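Local atomic coordinates of proteasome accessory factor B/C (PafBC) (Paenarthrobacter aurescens, PDB entry 6SJ9), a protein that probably regulates transcription in the bacterial DNA damage response, joining winged helix-turn-helix DNA-binding parts to WYL domains of Sm-like fold. Residues L103-W108 with A431-G436; S480-A485 with S532-E537; P486-A491 with F549-V554; A494-I499 with L525-L530. All coordinates share one frame; numbering follows the deposited sequence.

Interaction 1: residues L103-W108 with A431-G436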
loop_
_atom_site.group_PDB
_atom_site.type_symbol
_atom_site.label_atom_id
_atom_site.label_comp_id
_atom_site.label_asym_id
_atom_site.label_seq_id
_atom_site.Cartn_x
_atom_site.Cartn_y
_atom_site.Cartn_z
ATOM N N LEU A 103 5.549 -1.777 -2.955
ATOM C CA LEU A 103 5.368 -2.484 -1.697
ATOM C C LEU A 103 5.662 -1.526 -0.549
ATOM O O LEU A 103 4.954 -1.516 0.450
ATOM C CB LEU A 103 6.274 -3.729 -1.674
ATOM C CG LEU A 103 6.129 -4.620 -0.479
ATOM C CD1 LEU A 103 4.708 -4.973 -0.242
ATOM C CD2 LEU A 103 7.049 -5.883 -0.646
ATOM N N ALA A 104 6.695 -0.693 -0.713
ATOM C CA ALA A 104 7.045 0.265 0.317
ATOM C C ALA A 104 5.888 1.224 0.603
ATOM O O ALA A 104 5.632 1.576 1.749
ATOM C CB ALA A 104 8.289 1.057 -0.133
ATOM N N ALA A 105 5.206 1.680 -0.431
ATOM C CA ALA A 105 4.096 2.607 -0.225
ATOM C C ALA A 105 2.981 1.939 0.533
ATOM O O ALA A 105 2.292 2.589 1.336
ATOM C CB ALA A 105 3.585 3.131 -1.596
ATOM N N GLN A 106 2.807 0.621 0.325
ATOM C CA GLN A 106 1.805 -0.076 1.101
ATOM C C GLN A 106 2.196 -0.147 2.557
ATOM O O GLN A 106 1.326 -0.075 3.455
ATOM C CB GLN A 106 1.593 -1.488 0.559
ATOM C CG GLN A 106 0.922 -1.544 -0.803
ATOM C CD GLN A 106 0.585 -3.009 -1.222
ATOM O OE1 GLN A 106 -0.199 -3.713 -0.536
ATOM N NE2 GLN A 106 1.144 -3.449 -2.350
ATOM N N LEU A 107 3.496 -0.337 2.839
ATOM C CA LEU A 107 3.863 -0.375 4.262
ATOM C C LEU A 107 3.645 0.976 4.919
ATOM O O LEU A 107 3.198 1.045 6.059
ATOM C CB LEU A 107 5.317 -0.811 4.434
ATOM C CG LEU A 107 5.648 -2.221 3.895
ATOM C CD1 LEU A 107 6.998 -2.606 4.433
ATOM C CD2 LEU A 107 4.588 -3.358 4.250
ATOM N N TRP A 108 4.006 2.060 4.216
ATOM C CA TRP A 108 3.873 3.395 4.784
ATOM C C TRP A 108 2.419 3.649 5.169
ATOM O O TRP A 108 2.115 4.173 6.251
ATOM C CB TRP A 108 4.333 4.460 3.768
ATOM C CG TRP A 108 3.730 5.790 4.146
ATOM C CD1 TRP A 108 2.699 6.425 3.535
ATOM C CD2 TRP A 108 4.123 6.626 5.249
ATOM N NE1 TRP A 108 2.419 7.603 4.187
ATOM C CE2 TRP A 108 3.282 7.751 5.238
ATOM C CE3 TRP A 108 5.090 6.512 6.256
ATOM C CZ2 TRP A 108 3.368 8.773 6.187
ATOM C CZ3 TRP A 108 5.198 7.542 7.210
ATOM C CH2 TRP A 108 4.330 8.665 7.164
ATOM N N ALA A 431 9.934 11.000 1.878
ATOM C CA ALA A 431 10.145 10.552 3.246
ATOM C C ALA A 431 9.194 9.421 3.593
ATOM O O ALA A 431 9.601 8.433 4.223
ATOM C CB ALA A 431 9.962 11.698 4.258
ATOM N N ALA A 432 7.924 9.549 3.203
ATOM C CA ALA A 432 6.955 8.484 3.511
ATOM C C ALA A 432 7.403 7.168 2.904
ATOM O O ALA A 432 7.407 6.122 3.566
ATOM C CB ALA A 432 5.561 8.857 2.988
ATOM N N LEU A 433 7.804 7.217 1.629
ATOM C CA LEU A 433 8.238 6.023 0.928
ATOM C C LEU A 433 9.521 5.442 1.540
ATOM O O LEU A 433 9.665 4.213 1.623
ATOM C CB LEU A 433 8.426 6.357 -0.558
ATOM C CG LEU A 433 7.135 6.635 -1.353
ATOM C CD1 LEU A 433 7.506 7.270 -2.647
ATOM C CD2 LEU A 433 6.425 5.354 -1.595
ATOM N N LEU A 434 10.454 6.303 1.972
ATOM C CA LEU A 434 11.675 5.829 2.623
ATOM C C LEU A 434 11.369 5.071 3.889
ATOM O O LEU A 434 12.126 4.193 4.292
ATOM C CB LEU A 434 12.604 6.982 2.982
ATOM C CG LEU A 434 13.412 7.412 1.780
ATOM C CD1 LEU A 434 14.080 8.759 2.023
ATOM C CD2 LEU A 434 14.459 6.290 1.508
ATOM N N THR A 435 10.303 5.441 4.569
ATOM C CA THR A 435 9.942 4.678 5.745
ATOM C C THR A 435 9.560 3.257 5.373
ATOM O O THR A 435 9.972 2.303 6.046
ATOM C CB THR A 435 8.824 5.381 6.485
ATOM O OG1 THR A 435 9.332 6.665 6.862
ATOM C CG2 THR A 435 8.478 4.583 7.759
ATOM N N GLY A 436 8.773 3.093 4.301
ATOM C CA GLY A 436 8.418 1.746 3.857
ATOM C C GLY A 436 9.644 1.001 3.351
ATOM O O GLY A 436 9.807 -0.199 3.617
#

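Interaction 2: residues S480-A485 with S532-E537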
loop_
_atom_site.group_PDB
_atom_site.type_symbol
_atom_site.label_atom_id
_atom_site.label_comp_id
_atom_site.label_asym_id
_atom_site.label_seq_id
_atom_site.Cartn_x
_atom_site.Cartn_y
_atom_site.Cartn_z
ATOM N N SER A 480 15.905 2.908 13.389
ATOM C CA SER A 480 16.561 2.914 14.698
ATOM C C SER A 480 17.139 4.258 15.141
ATOM O O SER A 480 17.444 4.413 16.322
ATOM C CB SER A 480 17.692 1.888 14.721
ATOM O OG SER A 480 18.800 2.496 14.097
ATOM N N GLY A 481 17.415 5.199 14.276
ATOM C CA GLY A 481 18.161 6.349 14.802
ATOM C C GLY A 481 17.373 7.396 15.573
ATOM O O GLY A 481 17.980 8.218 16.260
ATOM N N GLN A 482 16.047 7.351 15.522
ATOM C CA GLN A 482 15.229 8.420 16.068
ATOM C C GLN A 482 15.599 8.705 17.522
ATOM O O GLN A 482 15.879 7.797 18.308
ATOM C CB GLN A 482 13.758 8.023 15.936
ATOM C CG GLN A 482 12.748 8.923 16.628
ATOM C CD GLN A 482 12.547 10.258 15.899
ATOM O OE1 GLN A 482 12.742 10.359 14.674
ATOM N NE2 GLN A 482 12.135 11.278 16.647
ATOM N N SER A 483 15.605 9.975 17.888
ATOM C CA SER A 483 15.844 10.247 19.278
ATOM C C SER A 483 14.625 9.830 20.096
ATOM O O SER A 483 13.566 9.490 19.559
ATOM C CB SER A 483 16.183 11.719 19.463
ATOM O OG SER A 483 15.173 12.509 18.883
ATOM N N VAL A 484 14.793 9.844 21.413
ATOM C CA VAL A 484 13.794 9.360 22.347
ATOM C C VAL A 484 13.399 10.518 23.253
ATOM O O VAL A 484 14.265 11.131 23.884
ATOM C CB VAL A 484 14.373 8.189 23.168
ATOM C CG1 VAL A 484 13.328 7.537 24.084
ATOM C CG2 VAL A 484 14.980 7.171 22.232
ATOM N N ALA A 485 12.098 10.810 23.326
ATOM C CA ALA A 485 11.605 11.828 24.251
ATOM C C ALA A 485 11.945 11.432 25.684
ATOM O O ALA A 485 12.033 10.256 25.992
ATOM C CB ALA A 485 10.095 12.022 24.137
ATOM N N SER A 532 9.039 8.996 13.292
ATOM C CA SER A 532 9.387 9.637 14.562
ATOM C C SER A 532 8.733 8.979 15.794
ATOM O O SER A 532 8.698 9.586 16.867
ATOM C CB SER A 532 9.027 11.122 14.527
ATOM O OG SER A 532 9.718 11.747 13.462
ATOM N N THR A 533 8.242 7.729 15.689
ATOM C CA THR A 533 7.614 7.020 16.803
ATOM C C THR A 533 8.344 5.734 17.157
ATOM O O THR A 533 8.664 4.927 16.273
ATOM C CB THR A 533 6.148 6.728 16.487
ATOM O OG1 THR A 533 5.529 7.944 16.072
ATOM C CG2 THR A 533 5.408 6.179 17.694
ATOM N N TRP A 534 8.544 5.507 18.466
ATOM C CA TRP A 534 9.168 4.266 18.906
ATOM C C TRP A 534 8.114 3.198 19.166
ATOM O O TRP A 534 7.056 3.456 19.733
ATOM C CB TRP A 534 10.048 4.468 20.149
ATOM C CG TRP A 534 11.366 5.057 19.778
ATOM C CD1 TRP A 534 11.726 6.375 19.838
ATOM C CD2 TRP A 534 12.465 4.360 19.187
ATOM N NE1 TRP A 534 12.998 6.539 19.338
ATOM C CE2 TRP A 534 13.482 5.313 18.946
ATOM C CE3 TRP A 534 12.699 3.014 18.865
ATOM C CZ2 TRP A 534 14.730 4.971 18.391
ATOM C CZ3 TRP A 534 13.939 2.664 18.298
ATOM C CH2 TRP A 534 14.942 3.671 18.052
ATOM N N TYR A 535 8.432 1.988 18.765
ATOM C CA TYR A 535 7.580 0.839 18.993
ATOM C C TYR A 535 8.424 -0.295 19.539
ATOM O O TYR A 535 9.647 -0.336 19.342
ATOM C CB TYR A 535 6.921 0.329 17.698
ATOM C CG TYR A 535 6.049 1.316 16.951
ATOM C CD1 TYR A 535 6.613 2.288 16.101
ATOM C CD2 TYR A 535 4.673 1.236 17.042
ATOM C CE1 TYR A 535 5.796 3.169 15.400
ATOM C CE2 TYR A 535 3.857 2.092 16.369
ATOM C CZ TYR A 535 4.435 3.056 15.527
ATOM O OH TYR A 535 3.612 3.914 14.860
ATOM N N PHE A 536 7.793 -1.234 20.240
ATOM C CA PHE A 536 8.531 -2.466 20.494
ATOM C C PHE A 536 7.640 -3.653 20.166
ATOM O O PHE A 536 6.467 -3.698 20.545
ATOM C CB PHE A 536 9.094 -2.583 21.906
ATOM C CG PHE A 536 8.071 -2.568 22.999
ATOM C CD1 PHE A 536 7.432 -1.391 23.372
ATOM C CD2 PHE A 536 7.856 -3.699 23.739
ATOM C CE1 PHE A 536 6.522 -1.374 24.400
ATOM C CE2 PHE A 536 6.958 -3.686 24.781
ATOM C CZ PHE A 536 6.296 -2.536 25.109
ATOM N N GLU A 537 8.206 -4.577 19.439
ATOM C CA GLU A 537 7.599 -5.859 19.149
ATOM C C GLU A 537 7.865 -6.817 20.318
ATOM O O GLU A 537 8.981 -6.865 20.864
ATOM C CB GLU A 537 8.211 -6.434 17.873
ATOM C CG GLU A 537 7.610 -7.732 17.485
ATOM C CD GLU A 537 8.494 -8.457 16.436
ATOM O OE1 GLU A 537 7.949 -8.854 15.384
ATOM O OE2 GLU A 537 9.739 -8.602 16.648
#

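Interaction 3: residues P486-A491 with F549-V554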
loop_
_atom_site.group_PDB
_atom_site.type_symbol
_atom_site.label_atom_id
_atom_site.label_comp_id
_atom_site.label_asym_id
_atom_site.label_seq_id
_atom_site.Cartn_x
_atom_site.Cartn_y
_atom_site.Cartn_z
ATOM N N PRO A 486 12.213 12.404 26.545
ATOM C CA PRO A 486 12.648 12.095 27.910
ATOM C C PRO A 486 11.675 11.264 28.716
ATOM O O PRO A 486 12.117 10.497 29.568
ATOM C CB PRO A 486 12.793 13.488 28.530
ATOM C CG PRO A 486 13.225 14.364 27.342
ATOM C CD PRO A 486 12.692 13.725 26.084
ATOM N N GLU A 487 10.369 11.433 28.510
ATOM C CA GLU A 487 9.369 10.676 29.244
ATOM C C GLU A 487 9.379 9.201 28.841
ATOM O O GLU A 487 8.857 8.354 29.580
ATOM C CB GLU A 487 7.978 11.276 29.005
ATOM C CG GLU A 487 7.854 12.760 29.272
ATOM C CD GLU A 487 8.516 13.634 28.196
ATOM O OE1 GLU A 487 8.664 13.188 27.025
ATOM O OE2 GLU A 487 8.896 14.780 28.541
ATOM N N GLN A 488 9.992 8.881 27.715
ATOM C CA GLN A 488 10.035 7.507 27.237
ATOM C C GLN A 488 11.377 6.835 27.499
ATOM O O GLN A 488 11.490 5.623 27.298
ATOM C CB GLN A 488 9.703 7.473 25.733
ATOM C CG GLN A 488 8.291 7.905 25.438
ATOM C CD GLN A 488 8.130 8.412 24.010
ATOM O OE1 GLN A 488 8.616 7.797 23.061
ATOM N NE2 GLN A 488 7.429 9.520 23.853
ATOM N N ALA A 489 12.382 7.593 27.954
ATOM C CA ALA A 489 13.746 7.074 28.032
ATOM C C ALA A 489 13.854 5.903 28.990
ATOM O O ALA A 489 14.640 4.968 28.766
ATOM C CB ALA A 489 14.716 8.180 28.467
ATOM N N GLN A 490 13.126 5.976 30.097
ATOM C CA GLN A 490 13.159 4.907 31.080
ATOM C C GLN A 490 12.627 3.608 30.489
ATOM O O GLN A 490 13.217 2.537 30.663
ATOM C CB GLN A 490 12.324 5.306 32.311
ATOM C CG GLN A 490 12.166 4.195 33.333
ATOM C CD GLN A 490 11.567 4.671 34.658
ATOM O OE1 GLN A 490 11.823 5.792 35.111
ATOM N NE2 GLN A 490 10.816 3.790 35.315
ATOM N N ALA A 491 11.500 3.680 29.795
ATOM C CA ALA A 491 10.976 2.466 29.172
ATOM C C ALA A 491 11.888 1.984 28.027
ATOM O O ALA A 491 12.085 0.767 27.838
ATOM C CB ALA A 491 9.554 2.734 28.697
ATOM N N PHE A 549 3.691 -2.690 20.274
ATOM C CA PHE A 549 3.205 -1.697 21.214
ATOM C C PHE A 549 3.903 -0.365 20.964
ATOM O O PHE A 549 5.051 -0.320 20.502
ATOM C CB PHE A 549 3.502 -2.163 22.660
ATOM C CG PHE A 549 2.843 -3.524 23.053
ATOM C CD1 PHE A 549 3.537 -4.715 22.924
ATOM C CD2 PHE A 549 1.584 -3.562 23.619
ATOM C CE1 PHE A 549 2.957 -5.951 23.339
ATOM C CE2 PHE A 549 0.978 -4.784 24.023
ATOM C CZ PHE A 549 1.653 -5.970 23.868
ATOM N N ARG A 550 3.231 0.710 21.343
ATOM C CA ARG A 550 3.790 2.053 21.272
ATOM C C ARG A 550 4.514 2.359 22.572
ATOM O O ARG A 550 3.917 2.252 23.650
ATOM C CB ARG A 550 2.696 3.104 21.044
ATOM C CG ARG A 550 2.010 3.038 19.654
ATOM C CD ARG A 550 0.928 4.111 19.494
ATOM N NE ARG A 550 1.417 5.489 19.711
ATOM C CZ ARG A 550 1.865 6.294 18.734
ATOM N NH1 ARG A 550 1.869 5.873 17.466
ATOM N NH2 ARG A 550 2.307 7.531 19.022
ATOM N N LEU A 551 5.785 2.751 22.463
ATOM C CA LEU A 551 6.549 3.118 23.648
ATOM C C LEU A 551 5.835 4.209 24.432
ATOM O O LEU A 551 5.806 4.188 25.680
ATOM C CB LEU A 551 7.952 3.574 23.246
ATOM C CG LEU A 551 8.979 3.604 24.379
ATOM C CD1 LEU A 551 9.169 2.221 24.888
ATOM C CD2 LEU A 551 10.303 4.075 23.833
ATOM N N ASP A 552 5.223 5.164 23.723
ATOM C CA ASP A 552 4.639 6.280 24.440
ATOM C C ASP A 552 3.330 5.892 25.045
ATOM O O ASP A 552 2.654 6.770 25.576
ATOM C CB ASP A 552 4.452 7.538 23.540
ATOM C CG ASP A 552 3.413 7.369 22.406
ATOM O OD1 ASP A 552 2.552 6.453 22.403
ATOM O OD2 ASP A 552 3.446 8.215 21.476
ATOM N N ARG A 553 2.952 4.599 24.981
ATOM C CA ARG A 553 1.780 4.138 25.727
ATOM C C ARG A 553 2.137 3.229 26.889
ATOM O O ARG A 553 1.240 2.734 27.562
ATOM C CB ARG A 553 0.743 3.476 24.803
ATOM C CG ARG A 553 0.062 4.603 24.056
ATOM C CD ARG A 553 -1.285 4.335 23.466
ATOM N NE ARG A 553 -2.066 3.219 23.996
ATOM C CZ ARG A 553 -2.974 2.622 23.235
ATOM N NH1 ARG A 553 -3.148 3.080 21.998
ATOM N NH2 ARG A 553 -3.687 1.606 23.670
ATOM N N VAL A 554 3.421 3.030 27.161
ATOM C CA VAL A 554 3.809 2.244 28.310
ATOM C C VAL A 554 3.525 3.027 29.571
ATOM O O VAL A 554 4.036 4.137 29.746
ATOM C CB VAL A 554 5.294 1.876 28.213
ATOM C CG1 VAL A 554 5.793 1.291 29.546
ATOM C CG2 VAL A 554 5.469 0.886 27.085
#

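Interaction 4: residues A494-I499 with L525-L530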
loop_
_atom_site.group_PDB
_atom_site.type_symbol
_atom_site.label_atom_id
_atom_site.label_comp_id
_atom_site.label_asym_id
_atom_site.label_seq_id
_atom_site.Cartn_x
_atom_site.Cartn_y
_atom_site.Cartn_z
ATOM N N ALA A 494 14.716 0.078 29.687
ATOM C CA ALA A 494 14.315 -1.220 30.249
ATOM C C ALA A 494 14.053 -2.251 29.146
ATOM O O ALA A 494 14.473 -3.417 29.247
ATOM C CB ALA A 494 13.096 -1.030 31.151
ATOM N N ILE A 495 13.422 -1.829 28.053
ATOM C CA ILE A 495 13.227 -2.744 26.927
ATOM C C ILE A 495 14.568 -3.149 26.334
ATOM O O ILE A 495 14.798 -4.323 26.030
ATOM C CB ILE A 495 12.322 -2.096 25.864
ATOM C CG1 ILE A 495 10.903 -1.971 26.430
ATOM C CG2 ILE A 495 12.355 -2.903 24.549
ATOM C CD1 ILE A 495 9.962 -1.211 25.579
ATOM N N THR A 496 15.477 -2.183 26.167
ATOM C CA THR A 496 16.781 -2.492 25.585
ATOM C C THR A 496 17.503 -3.544 26.404
ATOM O O THR A 496 18.069 -4.495 25.862
ATOM C CB THR A 496 17.632 -1.220 25.506
ATOM O OG1 THR A 496 17.032 -0.284 24.596
ATOM C CG2 THR A 496 19.103 -1.550 25.037
ATOM N N GLN A 497 17.539 -3.346 27.716
ATOM C CA GLN A 497 18.270 -4.241 28.567
ATOM C C GLN A 497 17.591 -5.606 28.631
ATOM O O GLN A 497 18.263 -6.648 28.602
ATOM C CB GLN A 497 18.357 -3.619 29.954
ATOM C CG GLN A 497 19.061 -4.473 30.956
ATOM C CD GLN A 497 19.280 -3.740 32.313
ATOM O OE1 GLN A 497 20.210 -2.946 32.471
ATOM N NE2 GLN A 497 18.394 -3.997 33.265
ATOM N N ALA A 498 16.255 -5.620 28.655
ATOM C CA ALA A 498 15.548 -6.912 28.714
ATOM C C ALA A 498 15.829 -7.741 27.469
ATOM O O ALA A 498 16.030 -8.955 27.557
ATOM C CB ALA A 498 14.037 -6.701 28.921
ATOM N N ILE A 499 15.834 -7.101 26.298
ATOM C CA ILE A 499 16.140 -7.813 25.051
ATOM C C ILE A 499 17.545 -8.369 25.113
ATOM O O ILE A 499 17.783 -9.548 24.816
ATOM C CB ILE A 499 15.969 -6.888 23.831
ATOM C CG1 ILE A 499 14.467 -6.536 23.634
ATOM C CG2 ILE A 499 16.605 -7.575 22.563
ATOM C CD1 ILE A 499 14.234 -5.406 22.592
ATOM N N LEU A 525 11.103 -8.305 22.001
ATOM C CA LEU A 525 11.851 -8.812 20.851
ATOM C C LEU A 525 12.666 -7.750 20.126
ATOM O O LEU A 525 13.869 -7.952 19.928
ATOM C CB LEU A 525 10.862 -9.450 19.850
ATOM C CG LEU A 525 10.049 -10.636 20.430
ATOM C CD1 LEU A 525 9.049 -11.220 19.453
ATOM C CD2 LEU A 525 10.979 -11.795 20.911
ATOM N N ARG A 526 12.040 -6.647 19.707
ATOM C CA ARG A 526 12.686 -5.609 18.906
ATOM C C ARG A 526 12.136 -4.252 19.280
ATOM O O ARG A 526 10.928 -4.088 19.447
ATOM C CB ARG A 526 12.434 -5.810 17.402
ATOM C CG ARG A 526 13.319 -6.885 16.824
ATOM C CD ARG A 526 13.147 -6.934 15.306
ATOM N NE ARG A 526 11.835 -7.526 14.986
ATOM C CZ ARG A 526 11.477 -7.833 13.748
ATOM N NH1 ARG A 526 12.336 -7.593 12.729
ATOM N NH2 ARG A 526 10.305 -8.389 13.538
ATOM N N LEU A 527 13.017 -3.292 19.336
ATOM C CA LEU A 527 12.696 -1.891 19.513
ATOM C C LEU A 527 13.031 -1.167 18.205
ATOM O O LEU A 527 14.141 -1.317 17.692
ATOM C CB LEU A 527 13.515 -1.381 20.684
ATOM C CG LEU A 527 13.308 -0.094 21.422
ATOM C CD1 LEU A 527 11.882 0.058 21.847
ATOM C CD2 LEU A 527 14.284 -0.183 22.615
ATOM N N TYR A 528 12.062 -0.474 17.621
ATOM C CA TYR A 528 12.247 0.141 16.298
ATOM C C TYR A 528 11.393 1.398 16.233
ATOM O O TYR A 528 10.410 1.530 16.977
ATOM C CB TYR A 528 11.891 -0.842 15.153
ATOM C CG TYR A 528 10.448 -1.272 15.223
ATOM C CD1 TYR A 528 10.048 -2.252 16.131
ATOM C CD2 TYR A 528 9.479 -0.694 14.422
ATOM C CE1 TYR A 528 8.691 -2.636 16.213
ATOM C CE2 TYR A 528 8.172 -1.059 14.486
ATOM C CZ TYR A 528 7.764 -2.044 15.391
ATOM O OH TYR A 528 6.417 -2.399 15.442
ATOM N N SER A 529 11.813 2.354 15.383
ATOM C CA SER A 529 11.058 3.579 15.176
ATOM C C SER A 529 10.559 3.698 13.747
ATOM O O SER A 529 11.197 3.223 12.813
ATOM C CB SER A 529 11.891 4.808 15.537
ATOM O OG SER A 529 13.142 4.694 14.912
ATOM N N LEU A 530 9.453 4.413 13.597
ATOM C CA LEU A 530 8.831 4.701 12.312
ATOM C C LEU A 530 8.122 6.033 12.417
ATOM O O LEU A 530 7.360 6.232 13.368
ATOM C CB LEU A 530 7.762 3.676 11.920
ATOM C CG LEU A 530 8.159 2.282 11.573
ATOM C CD1 LEU A 530 6.900 1.519 11.288
ATOM C CD2 LEU A 530 9.050 2.391 10.378
#

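Interaction 1: residues L103-W108 with A431-G436
A104 and G436 bring the two backbones together: their CA atoms lie 4.1 Å apart where helix segments 103-108 and 431-436 cross at 97°, with the axes approaching to 7.3 Å. So close a crossing rests on the missing side chain of G436, since a CB on that residue would clash with the carbonyl oxygen of A104. What fills the place is a CA-H...O contact, G436 CA to A104 O at 3.5 Å, nearly straight with 166° at the hydrogen. The same A104 O also accepts the helical bond from W108 N, so one carbonyl serves both its own helix and the crossing. The methyl of A104 rests against the backbone of G436 and L433.

W108 supplies the main side-chain contact. Its CG is anti to the backbone N, and its indole lies over A432, whose CB sits 3.4 Å from the centroid of the five-membered ring and 11° off the ring normal, a CH-pi contact over the face. T435 CB approaches the six-membered part obliquely, 3.9 Å from W108 CE3. The indole NE1 is buried here without a partner in the model. On another flank of the crossing, L433 CD2 meets A105 CB at 3.6 Å.

The crossing thus joins helix 95-118 to helix 427-441, the latter part of the PafC helix-turn-helix region. Further along helix 427-441, L437 and L440 continue the apolar seam against A104, while L465 of helix 457-469 packs on L433.

Interaction 2: residues S480-A485 with S532-E537
The indole NE1 of W534 donates to the carbonyl oxygen of S483 at 3.0 Å, with an N-H...O angle of 150°. This bond pins the loop before helix 489-501 to strand 533-540 of the five-stranded antiparallel sheet in the WYL domain, a domain of Sm-like fold. S483 O lies almost exactly in the indole plane, whereas NE1 stands well above the plane of the S483 carbonyl. A second acceptor, Q482 O, also sits at the ring edge in plane, but its bond to NE1 is weak: 3.3 Å and only 127° at the hydrogen. One N-H is therefore shared unequally between two successive loop carbonyls.

Farther round the indole rim, S480 O comes to 3.1 Å from W534 CH2, again near the ring plane. Carbonyl oxygens consequently line this edge from NE1 to the far end of the six-membered ring. F492 of helix 489-501 meets the indole edge-to-face, and L551 also packs on it. Replacing W534 by an alanine would probably leave the carbonyls of S483 and Q482 without their indole donor and open a gap between loop and sheet.

Q482 carries the outer packing. Its CG, anti to the backbone N, lies 3.6 Å from W534 NE1; the bend at chi2 then turns CD, and with it the amide, to S532. The amide and indole planes are 61° apart. Obliquely to the ring, V484 CG2 comes to 3.6 Å from W534 NE1.

Interaction 3: residues P486-A491 with F549-V554
L551 forms the close-packed heart of this contact by splitting its two methyls between Q488 and A491, three residues apart. CD1 meets A491 CB at 3.9 Å, and CD2 meets Q488 CB at the same distance. The L551 CG is anti to the backbone N (chi1 -163°), and from it the two methyls diverge to these partners. A491 CB has a second apolar neighbour in V554 CG1, at 4.1 Å, so this small methyl is placed against both branched side chains. F492 and I495 of helix 489-501, together with W534 of strand 533-540, also touch L551 and extend the hydrophobic cluster.

The looser part lies around Q488, a partly exposed residue. Beyond CG its chain is extended and runs side by side with D552, pointing the same way. The nearest approach there, Q488 NE2 to D552 CB at 3.6 Å, is van der Waals contact with a methylene and does not engage the carboxylate. The amide and carboxylate planes stand 80° apart. D552 is instead engaged within its own segment by R550, which grips it side-on: NE bonds to OD1 at 3.1 Å and NH2 to OD2 at 2.8 Å. Both oxygens are met on their syn sides, and this two-point salt bridge is likely to limit rotation of the carboxylate.

The 3-10 turn at 551-553 links strand 545-550 to strand 554-560, the outermost strands of the sheet. An N-terminal helix packed beside a strongly bent five-stranded antiparallel sheet, with a 3-10 turn before the last strand, is the arrangement of the Sm fold.

Interaction 4: residues A494-I499 with L525-L530
I499 and L527 reach across through different first torsions. In I499, CG1 is anti to the carbonyl carbon (chi1 -68°) and an extended chi2 carries CD1 outward to the strand backbone, 3.7 Å from L525 O. In L527, CG is anti to the backbone N (chi1 -166°), and its branched end faces helix 494-499.

There L527 CD2 touches two helix residues, 3.9 Å from I495 CG2 and 3.4 Å from T496 OG1. I495 and L527 cross obliquely; T496 meets L527 at about a right angle. The T496 hydroxyl is hydrogen-bonded to F492 O, one turn back in the helix; its touch on the methyl is van der Waals packing.

I499 CD1 also lies 3.8 Å from R526 N, against a backbone shaped by a classic beta bulge in which L525 and R526 both face E537. An alanine in place of I499 would probably open a gap beside the L525 carbonyl and weaken the hold of the helix on the bulge.

The axes of segments 494-499 and 525-530 approach to 8.7 Å, their N-to-C directions 145° apart. Across this interface only van der Waals contacts are found, which implies that cohesion probably depends on how the aliphatic side chains fit each other and the strand backbone.

Overall arrangement
Interactions 2, 3 and 4 form one cluster in the second WYL domain, with centres about 9 to 11 Å apart. Strand 533-540 lies between its neighbours: Y535 N bonds to Y528 O at 2.7 Å toward interaction 4, and F536 N to F549 O at 2.9 Å toward interaction 3. Helix 489-501 supplies residues to interactions 3 and 4, which meet where L551 CD1 packs on I495 CD1 at 3.6 Å. Along the chain interaction 4 is nested inside the chain loops closed by interactions 2 and 3. Interaction 1 stands apart, its centre about 17 Å from that of interaction 2, yet T435 CG2 touches L530 CD2 at 3.5 Å, joining the helical crossing to the sheet.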